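Local coordinates for protein putative peroxiredoxin MT2298 (Mycobacterium tuberculosis, PDB 5C04) that probably reduces hydrogen peroxide and organic hydroperoxides to water and alcohols as a thiol-specific, mycoredoxin-dependent peroxidase that helps protect the cell against oxidative stress, at residues 119-124 and 146-151; 70-75 and 112-117; 55-60 and 86-91. The protein carries 1 engineered substitution. All blocks are in the same frame, centred on the assembly; numbering follows the deposited sequence. Where two conformers were deposited one is given.

Contact 1. Residues 119-124 and 146-151; sequences TFVVDR and TDALAA
Val121 on strand 114-122 faces Ala148 and Leu149 on helix 143-150, and the backbones come closest at Val121 CA and Ala148 CA, 7.0 Å apart. The contact is apolar and small, with 114 Å² buried. Val121 carries the whole strand side of it, and its two methyls divide the helix between them. CG2 meets the methyl of Ala148, with Val121 CG2 to Ala148 CB at 3.8 Å. CG1 takes the next residue along the helix, with Val121 CG1 to Leu149 CD2 at 3.9 Å. The isopropyl group is set for this by its rotation: CG1 stands anti to the backbone N (chi1 173°) and CG2 anti to the carbonyl carbon. Ala148 points its methyl toward the strand. Leu149 leaves the helix at a slant and reaches back with the CD2 branch, while its CD1 branch packs on Phe60. Val122 points the other way, to the far face of the sheet. Phe130 of the neighbouring strand 128-134 touches both Val121 and Ala148, and Leu34 and Leu152 also lie against Val121. The strand itself is held in the sheet by backbone bonds on both edges, to strands 32-37 and 128-134. This is helix-on-sheet packing, the C-terminal helix of a thioredoxin fold laid over a central strand.

Contact 2. Residues 70-75 and 112-117; sequences ISVGPP and AGIANR
Val72 meets Gly113, Ile114 and Ala115, at the bulged start of strand 114-122, through van der Waals contacts and through one shared water. Strands 65-71 and 114-122 both border strand 32-37 and are not paired with each other. The two segments therefore face one another without backbone pairing, and a water sits between their amides. Val72 CA and Ile114 CA are the nearest pair of CA atoms, 6.3 Å apart.

The van der Waals part rests on Val72. Both of its methyls lie against one carbonyl oxygen, with Val72 CG2 to Gly113 O at 3.8 Å and Val72 CG1 to Gly113 O at 3.9 Å. CG1 is anti to the carbonyl carbon (chi1 -62°), and CG2 sits between the backbone N and that carbon. The link to Ile114 is looser, with Val72 CG2 to Ile114 CG2 at 4.4 Å. Phe95 of the second subunit packs on both Val72 and Ile114, which places the pair at the dimer interface.

Two backbone amides share water 1. It accepts from Val72 N at 3.1 Å and from Ala115 N at 2.9 Å. The two donors subtend about 135° at the water oxygen. Gly113 O, in a buried residue, accepts a hydrogen bond from His98 NE2.

Gly113 has a positive phi of 77° and forms a G1 beta bulge with Ile114, both facing Asn109. Ile114 comes within about 8 Å of Cys46, side chain to side chain, the active-site cysteine by similarity.

One water thus satisfies two amides that do not pair directly, while the methyls of Val72 cover the polar carbonyl of Gly113 beside it.

Contact 3. Residues 55-60 and 86-91; sequences DHLPEF and GFTFPL
Leu57 makes a mainly apolar contact between two loops, laying its side chain against Thr88 and Phe89. Segment 55-60 follows helix 44-55 and leads toward strand 65-71. Segment 86-91 follows helix 75-85 and leads into strand 91-93. The backbones stay well apart, with Leu57 CA and Phe89 CA 8.2 Å from each other, so side chains do the bridging.

Leu57 points at the other loop with CG anti to the backbone N (chi1 -174°), which extends its fork across the gap. The two branches have different partners. CD1 comes to the Phe89 side chain obliquely to the ring, with Leu57 CD1 to Phe89 CD1 at 3.8 Å and Leu57 CD1 to Phe89 CB at 4.1 Å. CD2 touches the hydroxyl oxygen of Thr88, with Leu57 CD2 to Thr88 OG1 at 3.5 Å. That is a van der Waals contact with a polar atom. Phe89 also packs on Ala69 of strand 65-71, so CD1 lies on a buried side chain while CD2 meets an exposed residue.

Each loop has bonds of its own. Phe60 N bonds back to Leu57 O at 2.8 Å, closing a turn that starts at Leu57. Gly86, just past helix 75-85, closes it with a Schellman motif, and Phe89 O accepts from Gln17 NE2. Helix 44-55 leads from strand 32-37 to its parallel neighbour, strand 65-71. Helix 75-85 leads on from there to strand 91-93, again parallel. The contact thus joins the helix-to-strand loops of two successive beta-alpha-beta crossovers, as built into this thioredoxin fold.

Followed from the N terminus, contact 3 opens first at 55-60, and contact 2 opens at 70-75 before contact 3 closes at 86-91. Contact 2 closes at 112-117, so these two cross. They do not touch. Contact 1 then runs in series, from 119-124 to 146-151, and closes the loop around strand 128-134. Contacts 1 and 2 share strand 114-122 but lie on opposite sides of the chain's centre, 22 Å apart between centres. Contact 1 meets contact 3 directly, as Thr146 packs against Glu59 and Phe60. The three contacts tie together the successive crossovers, the central sheet, the C-terminal helix and the strand ends near the second subunit.

Contact 1. Residues 119-124 and 146-151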
ATOM      1  N   THR A 119       4.781   3.409 -19.218  1.00 22.74           N
ATOM      2  CA  THR A 119       3.981   4.530 -19.672  1.00 22.32           C
ATOM      3  C   THR A 119       3.347   4.171 -21.007  1.00 23.96           C
ATOM      4  O   THR A 119       4.015   3.607 -21.869  1.00 25.60           O
ATOM      5  CB  THR A 119       4.817   5.802 -19.926  1.00 22.41           C
ATOM      6  OG1 THR A 119       5.891   5.907 -18.985  1.00 23.31           O
ATOM      7  CG2 THR A 119       3.925   7.050 -19.925  1.00 22.59           C
ATOM      8  N   PHE A 120       2.090   4.521 -21.163  1.00 23.50           N
ATOM      9  CA  PHE A 120       1.366   4.287 -22.403  1.00 24.74           C
ATOM     10  C   PHE A 120       0.556   5.490 -22.763  1.00 24.62           C
ATOM     11  O   PHE A 120       0.101   6.246 -21.915  1.00 24.10           O
ATOM     12  CB  PHE A 120       0.426   3.094 -22.230  1.00 25.60           C
ATOM     13  CG  PHE A 120       1.125   1.843 -21.862  1.00 25.66           C
ATOM     14  CD1 PHE A 120       1.318   1.539 -20.522  1.00 24.27           C
ATOM     15  CD2 PHE A 120       1.570   0.951 -22.818  1.00 26.22           C
ATOM     16  CE1 PHE A 120       1.994   0.399 -20.158  1.00 25.27           C
ATOM     17  CE2 PHE A 120       2.239  -0.197 -22.466  1.00 27.24           C
ATOM     18  CZ  PHE A 120       2.439  -0.486 -21.121  1.00 26.36           C
ATOM     19  N   VAL A 121       0.393   5.706 -24.071  1.00 24.94           N
ATOM     20  CA  VAL A 121      -0.623   6.613 -24.552  1.00 26.18           C
ATOM     21  C   VAL A 121      -1.627   5.785 -25.340  1.00 28.64           C
ATOM     22  O   VAL A 121      -1.236   4.991 -26.218  1.00 29.68           O
ATOM     23  CB  VAL A 121      -0.038   7.736 -25.414  1.00 26.11           C
ATOM     24  CG1 VAL A 121      -1.186   8.539 -26.025  1.00 27.44           C
ATOM     25  CG2 VAL A 121       0.903   8.614 -24.603  1.00 25.22           C
ATOM     26  N   VAL A 122      -2.898   5.948 -24.974  1.00 28.53           N
ATOM     27  CA  VAL A 122      -4.015   5.227 -25.574  1.00 31.08           C
ATOM     28  C   VAL A 122      -4.779   6.229 -26.403  1.00 32.02           C
ATOM     29  O   VAL A 122      -5.170   7.296 -25.914  1.00 31.79           O
ATOM     30  CB  VAL A 122      -4.962   4.621 -24.500  1.00 31.32           C
ATOM     31  CG1 VAL A 122      -6.067   3.805 -25.147  1.00 32.35           C
ATOM     32  CG2 VAL A 122      -4.188   3.754 -23.523  1.00 30.71           C
ATOM     33  N   ASP A 123      -5.002   5.916 -27.679  1.00 33.88           N
ATOM     34  CA  ASP A 123      -5.688   6.887 -28.511  1.00 35.36           C
ATOM     35  C   ASP A 123      -7.199   6.815 -28.294  1.00 36.53           C
ATOM     36  O   ASP A 123      -7.685   6.021 -27.480  1.00 35.23           O
ATOM     37  CB  ASP A 123      -5.273   6.773 -29.994  1.00 36.63           C
ATOM     38  CG  ASP A 123      -5.829   5.552 -30.697  1.00 38.74           C
ATOM     39  OD1 ASP A 123      -6.736   4.860 -30.185  1.00 39.05           O
ATOM     40  OD2 ASP A 123      -5.359   5.306 -31.833  1.00 40.41           O
ATOM     41  N   ARG A 124      -7.952   7.616 -29.039  1.00 37.03           N
ATOM     42  CA  ARG A 124      -9.393   7.731 -28.822  0.50 38.73           C
ATOM     43  C   ARG A 124     -10.168   6.474 -29.229  1.00 39.79           C
ATOM     44  O   ARG A 124     -11.337   6.331 -28.892  1.00 42.38           O
ATOM     45  CB  ARG A 124      -9.944   8.950 -29.560  0.50 40.18           C
ATOM     46  CG  ARG A 124      -9.530  10.281 -28.952  0.50 39.78           C
ATOM     47  CD  ARG A 124     -10.202  11.433 -29.679  0.50 41.61           C
ATOM     48  NE  ARG A 124      -9.645  11.637 -31.015  0.50 42.52           N
ATOM     49  CZ  ARG A 124      -8.686  12.512 -31.312  0.50 42.80           C
ATOM     50  NH1 ARG A 124      -8.255  12.622 -32.562  0.50 43.84           N
ATOM     51  NH2 ARG A 124      -8.153  13.278 -30.369  0.50 41.91           N
ATOM     52  N   THR A 146       4.664  14.150 -23.915  1.00 27.32           N
ATOM     53  CA  THR A 146       4.027  15.279 -24.577  1.00 29.64           C
ATOM     54  C   THR A 146       4.084  15.122 -26.103  1.00 30.41           C
ATOM     55  O   THR A 146       3.115  15.419 -26.778  1.00 30.23           O
ATOM     56  CB  THR A 146       4.650  16.624 -24.176  1.00 31.64           C
ATOM     57  OG1 THR A 146       6.052  16.605 -24.407  1.00 34.59           O
ATOM     58  CG2 THR A 146       4.427  16.924 -22.717  1.00 32.41           C
ATOM     59  N   ASP A 147       5.203  14.640 -26.637  1.00 28.79           N
ATOM     60  CA  ASP A 147       5.299  14.422 -28.083  1.00 29.50           C
ATOM     61  C   ASP A 147       4.271  13.417 -28.586  1.00 29.83           C
ATOM     62  O   ASP A 147       3.655  13.601 -29.624  1.00 31.15           O
ATOM     63  CB  ASP A 147       6.696  13.935 -28.452  1.00 29.94           C
ATOM     64  CG  ASP A 147       6.819  13.609 -29.917  1.00 31.87           C
ATOM     65  OD1 ASP A 147       6.814  14.573 -30.709  1.00 32.10           O
ATOM     66  OD2 ASP A 147       6.838  12.409 -30.275  1.00 31.70           O
ATOM     67  N   ALA A 148       4.092  12.329 -27.835  1.00 27.86           N
ATOM     68  CA  ALA A 148       3.161  11.287 -28.204  1.00 30.33           C
ATOM     69  C   ALA A 148       1.719  11.799 -28.235  1.00 31.40           C
ATOM     70  O   ALA A 148       0.950  11.490 -29.140  1.00 33.61           O
ATOM     71  CB  ALA A 148       3.290  10.116 -27.221  1.00 29.79           C
ATOM     72  N   LEU A 149       1.355  12.568 -27.208  1.00 31.33           N
ATOM     73  CA  LEU A 149       0.035  13.172 -27.123  1.00 31.92           C
ATOM     74  C   LEU A 149      -0.195  14.177 -28.257  1.00 33.37           C
ATOM     75  O   LEU A 149      -1.268  14.194 -28.860  1.00 34.45           O
ATOM     76  CB  LEU A 149      -0.149  13.870 -25.764  1.00 31.60           C
ATOM     77  CG  LEU A 149      -0.295  12.936 -24.563  1.00 30.91           C
ATOM     78  CD1 LEU A 149      -0.227  13.750 -23.285  1.00 31.64           C
ATOM     79  CD2 LEU A 149      -1.592  12.136 -24.624  1.00 31.14           C
ATOM     80  N   ALA A 150       0.819  14.993 -28.543  1.00 33.11           N
ATOM     81  CA  ALA A 150       0.732  16.008 -29.600  1.00 35.46           C
ATOM     82  C   ALA A 150       0.478  15.401 -30.983  1.00 38.74           C
ATOM     83  O   ALA A 150      -0.244  15.982 -31.800  1.00 40.59           O
ATOM     84  CB  ALA A 150       1.994  16.859 -29.607  1.00 34.10           C
ATOM     85  N   ALA A 151       1.047  14.227 -31.245  1.00 39.74           N
ATOM     86  CA  ALA A 151       0.805  13.505 -32.500  1.00 39.91           C
ATOM     87  C   ALA A 151      -0.647  13.057 -32.707  1.00 42.71           C
ATOM     88  O   ALA A 151      -1.049  12.743 -33.829  1.00 44.47           O
ATOM     89  CB  ALA A 151       1.724  12.293 -32.585  1.00 40.47           C
TER

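Contact 2. Residues 70-75 and 112-117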
ATOM      1  N   ILE A  70      -1.001   5.288 -12.063  1.00 18.17           N
ATOM      2  CA  ILE A  70      -1.434   3.982 -11.512  1.00 19.08           C
ATOM      3  C   ILE A  70      -0.324   3.341 -10.701  1.00 18.62           C
ATOM      4  O   ILE A  70       0.803   3.207 -11.173  1.00 18.29           O
ATOM      5  CB  ILE A  70      -1.807   3.018 -12.662  1.00 20.18           C
ATOM      6  CG1 ILE A  70      -2.870   3.667 -13.574  1.00 21.73           C
ATOM      7  CG2 ILE A  70      -2.250   1.648 -12.140  1.00 20.70           C
ATOM      8  CD1 ILE A  70      -3.224   2.891 -14.841  1.00 23.44           C
ATOM      9  N   SER A  71      -0.659   2.902  -9.485  1.00 18.03           N
ATOM     10  CA  SER A  71       0.315   2.285  -8.600  0.50 18.01           C
ATOM     11  C   SER A  71      -0.416   1.291  -7.717  1.00 17.92           C
ATOM     12  O   SER A  71      -1.640   1.350  -7.630  1.00 18.41           O
ATOM     13  CB  SER A  71       0.981   3.366  -7.766  0.50 17.86           C
ATOM     14  OG  SER A  71       2.160   2.871  -7.156  0.50 17.90           O
ATOM     15  N   VAL A  72       0.346   0.427  -7.030  1.00 17.04           N
ATOM     16  CA  VAL A  72      -0.268  -0.598  -6.178  1.00 18.13           C
ATOM     17  C   VAL A  72      -0.819  -0.093  -4.841  1.00 18.20           C
ATOM     18  O   VAL A  72      -1.418  -0.895  -4.110  1.00 19.25           O
ATOM     19  CB  VAL A  72       0.685  -1.802  -5.959  1.00 18.21           C
ATOM     20  CG1 VAL A  72       1.009  -2.506  -7.273  1.00 19.36           C
ATOM     21  CG2 VAL A  72       1.922  -1.407  -5.176  1.00 19.07           C
ATOM     22  N   GLY A  73      -0.692   1.194  -4.508  1.00 17.51           N
ATOM     23  CA  GLY A  73      -1.222   1.693  -3.255  1.00 17.57           C
ATOM     24  C   GLY A  73      -2.728   1.810  -3.250  1.00 18.65           C
ATOM     25  O   GLY A  73      -3.324   2.027  -4.303  1.00 19.50           O
ATOM     26  N   PRO A  74      -3.354   1.695  -2.082  1.00 17.84           N
ATOM     27  CA  PRO A  74      -4.778   1.886  -1.941  1.00 18.72           C
ATOM     28  C   PRO A  74      -5.166   3.362  -1.882  1.00 19.18           C
ATOM     29  O   PRO A  74      -4.316   4.227  -1.663  1.00 18.25           O
ATOM     30  CB  PRO A  74      -5.087   1.167  -0.641  1.00 18.89           C
ATOM     31  CG  PRO A  74      -3.864   1.372   0.178  1.00 18.27           C
ATOM     32  CD  PRO A  74      -2.708   1.385  -0.794  1.00 18.21           C
ATOM     33  N   PRO A  75      -6.469   3.663  -2.023  1.00 19.86           N
ATOM     34  CA  PRO A  75      -6.837   5.073  -2.090  1.00 20.41           C
ATOM     35  C   PRO A  75      -6.424   5.947  -0.912  1.00 20.68           C
ATOM     36  O   PRO A  75      -6.052   7.064  -1.138  1.00 21.05           O
ATOM     37  CB  PRO A  75      -8.367   5.044  -2.289  1.00 21.92           C
ATOM     38  CG  PRO A  75      -8.584   3.752  -2.983  1.00 22.39           C
ATOM     39  CD  PRO A  75      -7.580   2.786  -2.369  1.00 21.34           C
ATOM     40  N   ALA A 112       9.507  -7.556  -6.830  1.00 27.87           N
ATOM     41  CA  ALA A 112       9.335  -6.497  -5.854  1.00 25.77           C
ATOM     42  C   ALA A 112       7.876  -6.199  -5.481  1.00 23.81           C
ATOM     43  O   ALA A 112       7.630  -5.577  -4.449  1.00 22.81           O
ATOM     44  CB  ALA A 112      10.028  -5.247  -6.334  1.00 27.27           C
ATOM     45  N   GLY A 113       6.911  -6.658  -6.270  1.00 21.39           N
ATOM     46  CA  GLY A 113       5.497  -6.426  -5.979  1.00 20.10           C
ATOM     47  C   GLY A 113       5.005  -5.024  -6.306  1.00 19.25           C
ATOM     48  O   GLY A 113       3.993  -4.552  -5.760  1.00 19.66           O
ATOM     49  N   ILE A 114       5.678  -4.372  -7.238  1.00 19.13           N
ATOM     50  CA  ILE A 114       5.327  -3.024  -7.650  1.00 19.27           C
ATOM     51  C   ILE A 114       5.282  -2.937  -9.170  1.00 20.08           C
ATOM     52  O   ILE A 114       5.912  -3.733  -9.864  1.00 19.74           O
ATOM     53  CB  ILE A 114       6.362  -2.001  -7.116  1.00 19.94           C
ATOM     54  CG1 ILE A 114       7.784  -2.388  -7.586  1.00 21.67           C
ATOM     55  CG2 ILE A 114       6.250  -1.849  -5.614  1.00 20.61           C
ATOM     56  CD1 ILE A 114       8.901  -1.483  -7.141  1.00 22.64           C
ATOM     57  N   ALA A 115       4.593  -1.928  -9.686  1.00 18.70           N
ATOM     58  CA  ALA A 115       4.709  -1.616 -11.114  1.00 19.76           C
ATOM     59  C   ALA A 115       6.086  -1.031 -11.363  1.00 20.15           C
ATOM     60  O   ALA A 115       6.616  -0.253 -10.543  1.00 19.69           O
ATOM     61  CB  ALA A 115       3.625  -0.649 -11.550  1.00 19.71           C
ATOM     62  N   ASN A 116       6.680  -1.415 -12.502  1.00 20.65           N
ATOM     63  CA  ASN A 116       7.791  -0.685 -13.066  1.00 21.22           C
ATOM     64  C   ASN A 116       7.299   0.636 -13.626  1.00 20.90           C
ATOM     65  O   ASN A 116       6.111   0.952 -13.562  1.00 20.44           O
ATOM     66  CB  ASN A 116       8.485  -1.549 -14.156  1.00 22.89           C
ATOM     67  CG  ASN A 116       9.211  -2.754 -13.572  1.00 23.40           C
ATOM     68  OD1 ASN A 116       9.895  -2.646 -12.574  1.00 25.06           O
ATOM     69  ND2 ASN A 116       9.058  -3.913 -14.206  1.00 25.34           N
ATOM     70  N   ARG A 117       8.235   1.420 -14.173  1.00 20.12           N
ATOM     71  CA  ARG A 117       7.905   2.729 -14.725  1.00 20.08           C
ATOM     72  C   ARG A 117       7.411   2.575 -16.165  1.00 20.30           C
ATOM     73  O   ARG A 117       8.103   2.924 -17.136  1.00 21.08           O
ATOM     74  CB  ARG A 117       9.113   3.687 -14.601  1.00 19.75           C
ATOM     75  CG  ARG A 117       9.471   3.960 -13.151  1.00 19.51           C
ATOM     76  CD  ARG A 117      10.492   5.096 -12.938  1.00 19.74           C
ATOM     77  NE  ARG A 117      10.979   4.996 -11.573  1.00 19.68           N
ATOM     78  CZ  ARG A 117      10.302   5.360 -10.487  1.00 19.26           C
ATOM     79  NH1 ARG A 117       9.166   6.014 -10.600  1.00 19.17           N
ATOM     80  NH2 ARG A 117      10.773   5.032  -9.278  1.00 19.60           N
TER
HETATM   81  O   HOH W   1       3.175   0.156  -8.186  1.00 18.26           O

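Contact 3. Residues 55-60 and 86-91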
ATOM      1  N   ASP A  55       3.549  19.989 -12.225  1.00 22.41           N
ATOM      2  CA  ASP A  55       4.052  21.326 -12.605  1.00 24.78           C
ATOM      3  C   ASP A  55       3.674  21.669 -14.061  1.00 25.74           C
ATOM      4  O   ASP A  55       3.643  22.864 -14.441  1.00 29.01           O
ATOM      5  CB  ASP A  55       5.583  21.397 -12.413  1.00 26.43           C
ATOM      6  CG  ASP A  55       6.011  21.370 -10.951  1.00 27.80           C
ATOM      7  OD1 ASP A  55       5.176  21.481 -10.030  1.00 30.69           O
ATOM      8  OD2 ASP A  55       7.241  21.243 -10.724  1.00 32.03           O
ATOM      9  N   HIS A  56       3.412  20.662 -14.889  1.00 24.94           N
ATOM     10  CA  HIS A  56       3.058  20.858 -16.295  1.00 27.72           C
ATOM     11  C   HIS A  56       1.706  20.269 -16.664  1.00 26.38           C
ATOM     12  O   HIS A  56       1.480  19.882 -17.801  1.00 25.90           O
ATOM     13  CB  HIS A  56       4.164  20.254 -17.159  1.00 31.12           C
ATOM     14  CG  HIS A  56       5.478  20.947 -16.991  1.00 34.02           C
ATOM     15  ND1 HIS A  56       6.413  20.570 -16.050  1.00 38.09           N
ATOM     16  CD2 HIS A  56       5.989  22.032 -17.618  1.00 38.99           C
ATOM     17  CE1 HIS A  56       7.453  21.382 -16.118  1.00 39.29           C
ATOM     18  NE2 HIS A  56       7.222  22.274 -17.063  1.00 39.65           N
ATOM     19  N   LEU A  57       0.810  20.174 -15.688  1.00 26.40           N
ATOM     20  CA  LEU A  57      -0.427  19.412 -15.868  1.00 26.11           C
ATOM     21  C   LEU A  57      -1.279  19.828 -17.072  1.00 27.02           C
ATOM     22  O   LEU A  57      -1.818  18.965 -17.741  1.00 26.93           O
ATOM     23  CB  LEU A  57      -1.257  19.439 -14.580  1.00 26.85           C
ATOM     24  CG  LEU A  57      -2.511  18.571 -14.555  1.00 27.22           C
ATOM     25  CD1 LEU A  57      -2.173  17.099 -14.774  1.00 26.60           C
ATOM     26  CD2 LEU A  57      -3.264  18.811 -13.264  1.00 29.16           C
ATOM     27  N   PRO A  58      -1.347  21.138 -17.377  1.00 28.21           N
ATOM     28  CA  PRO A  58      -2.175  21.504 -18.532  1.00 30.66           C
ATOM     29  C   PRO A  58      -1.712  20.896 -19.865  1.00 30.96           C
ATOM     30  O   PRO A  58      -2.512  20.829 -20.822  1.00 32.49           O
ATOM     31  CB  PRO A  58      -2.054  23.020 -18.551  1.00 31.20           C
ATOM     32  CG  PRO A  58      -1.786  23.401 -17.130  1.00 31.03           C
ATOM     33  CD  PRO A  58      -0.847  22.327 -16.669  1.00 29.04           C
ATOM     34  N   GLU A  59      -0.463  20.451 -19.947  1.00 29.93           N
ATOM     35  CA  GLU A  59       0.039  19.754 -21.130  1.00 31.30           C
ATOM     36  C   GLU A  59      -0.477  18.314 -21.236  1.00 30.51           C
ATOM     37  O   GLU A  59      -0.459  17.721 -22.304  1.00 31.88           O
ATOM     38  CB  GLU A  59       1.563  19.757 -21.144  1.00 35.70           C
ATOM     39  CG  GLU A  59       2.158  21.158 -21.076  1.00 40.85           C
ATOM     40  CD  GLU A  59       3.671  21.165 -21.139  1.00 48.29           C
ATOM     41  OE1 GLU A  59       4.257  20.159 -21.607  1.00 53.57           O
ATOM     42  OE2 GLU A  59       4.272  22.189 -20.724  1.00 55.50           O
ATOM     43  N   PHE A  60      -0.951  17.758 -20.124  1.00 27.98           N
ATOM     44  CA  PHE A  60      -1.394  16.375 -20.070  1.00 27.29           C
ATOM     45  C   PHE A  60      -2.882  16.179 -19.823  1.00 28.07           C
ATOM     46  O   PHE A  60      -3.424  15.131 -20.170  1.00 29.76           O
ATOM     47  CB  PHE A  60      -0.618  15.655 -18.962  1.00 26.49           C
ATOM     48  CG  PHE A  60       0.873  15.698 -19.146  1.00 26.09           C
ATOM     49  CD1 PHE A  60       1.464  15.014 -20.188  1.00 28.29           C
ATOM     50  CD2 PHE A  60       1.674  16.412 -18.286  1.00 27.18           C
ATOM     51  CE1 PHE A  60       2.833  15.045 -20.377  1.00 28.80           C
ATOM     52  CE2 PHE A  60       3.061  16.436 -18.452  1.00 27.95           C
ATOM     53  CZ  PHE A  60       3.638  15.752 -19.508  1.00 28.58           C
ATOM     54  N   GLY A  86      -0.139  18.327  -3.711  1.00 22.44           N
ATOM     55  CA  GLY A  86      -0.927  19.145  -4.611  1.00 23.24           C
ATOM     56  C   GLY A  86      -1.247  18.490  -5.931  1.00 23.12           C
ATOM     57  O   GLY A  86      -1.313  19.194  -6.987  1.00 24.78           O
ATOM     58  N   PHE A  87      -1.471  17.165  -5.921  1.00 21.50           N
ATOM     59  CA  PHE A  87      -1.852  16.453  -7.145  1.00 22.15           C
ATOM     60  C   PHE A  87      -3.374  16.536  -7.280  1.00 23.87           C
ATOM     61  O   PHE A  87      -4.106  16.101  -6.374  1.00 24.59           O
ATOM     62  CB  PHE A  87      -1.456  14.960  -7.094  1.00 20.61           C
ATOM     63  CG  PHE A  87       0.011  14.681  -6.942  1.00 20.18           C
ATOM     64  CD1 PHE A  87       0.989  15.551  -7.392  1.00 19.98           C
ATOM     65  CD2 PHE A  87       0.406  13.498  -6.341  1.00 18.88           C
ATOM     66  CE1 PHE A  87       2.330  15.235  -7.267  1.00 19.65           C
ATOM     67  CE2 PHE A  87       1.749  13.180  -6.222  1.00 19.52           C
ATOM     68  CZ  PHE A  87       2.701  14.049  -6.673  1.00 19.15           C
ATOM     69  N   THR A  88      -3.850  17.076  -8.405  1.00 23.87           N
ATOM     70  CA  THR A  88      -5.295  17.126  -8.677  1.00 26.30           C
ATOM     71  C   THR A  88      -5.763  16.157  -9.756  1.00 24.78           C
ATOM     72  O   THR A  88      -6.968  16.053 -10.021  1.00 27.47           O
ATOM     73  CB  THR A  88      -5.735  18.545  -9.086  1.00 27.04           C
ATOM     74  OG1 THR A  88      -5.061  18.920 -10.289  1.00 28.91           O
ATOM     75  CG2 THR A  88      -5.421  19.543  -7.990  1.00 28.71           C
ATOM     76  N   PHE A  89      -4.827  15.481 -10.414  1.00 23.04           N
ATOM     77  CA  PHE A  89      -5.157  14.454 -11.390  1.00 22.57           C
ATOM     78  C   PHE A  89      -5.453  13.130 -10.670  1.00 22.30           C
ATOM     79  O   PHE A  89      -5.124  12.997  -9.476  1.00 21.52           O
ATOM     80  CB  PHE A  89      -4.021  14.302 -12.428  1.00 23.56           C
ATOM     81  CG  PHE A  89      -2.642  14.109 -11.816  1.00 22.48           C
ATOM     82  CD1 PHE A  89      -1.840  15.204 -11.504  1.00 22.66           C
ATOM     83  CD2 PHE A  89      -2.161  12.833 -11.519  1.00 22.32           C
ATOM     84  CE1 PHE A  89      -0.591  15.031 -10.925  1.00 22.68           C
ATOM     85  CE2 PHE A  89      -0.903  12.665 -10.934  1.00 22.90           C
ATOM     86  CZ  PHE A  89      -0.116  13.769 -10.655  1.00 21.42           C
ATOM     87  N   PRO A  90      -6.026  12.134 -11.378  1.00 22.22           N
ATOM     88  CA  PRO A  90      -6.330  10.859 -10.725  1.00 22.90           C
ATOM     89  C   PRO A  90      -5.102   9.980 -10.499  1.00 22.69           C
ATOM     90  O   PRO A  90      -4.304   9.756 -11.417  1.00 21.90           O
ATOM     91  CB  PRO A  90      -7.297  10.158 -11.697  1.00 24.05           C
ATOM     92  CG  PRO A  90      -7.798  11.246 -12.589  1.00 25.15           C
ATOM     93  CD  PRO A  90      -6.684  12.226 -12.705  1.00 23.46           C
ATOM     94  N   LEU A  91      -4.982   9.500  -9.261  1.00 21.74           N
ATOM     95  CA  LEU A  91      -4.054   8.439  -8.882  1.00 20.80           C
ATOM     96  C   LEU A  91      -4.924   7.238  -8.645  1.00 20.46           C
ATOM     97  O   LEU A  91      -5.834   7.304  -7.795  1.00 20.98           O
ATOM     98  CB  LEU A  91      -3.332   8.784  -7.600  1.00 20.28           C
ATOM     99  CG  LEU A  91      -2.170   9.777  -7.710  1.00 21.88           C
ATOM    100  CD1 LEU A  91      -2.597  11.203  -7.968  1.00 23.58           C
ATOM    101  CD2 LEU A  91      -1.352   9.760  -6.429  1.00 22.20           C
TER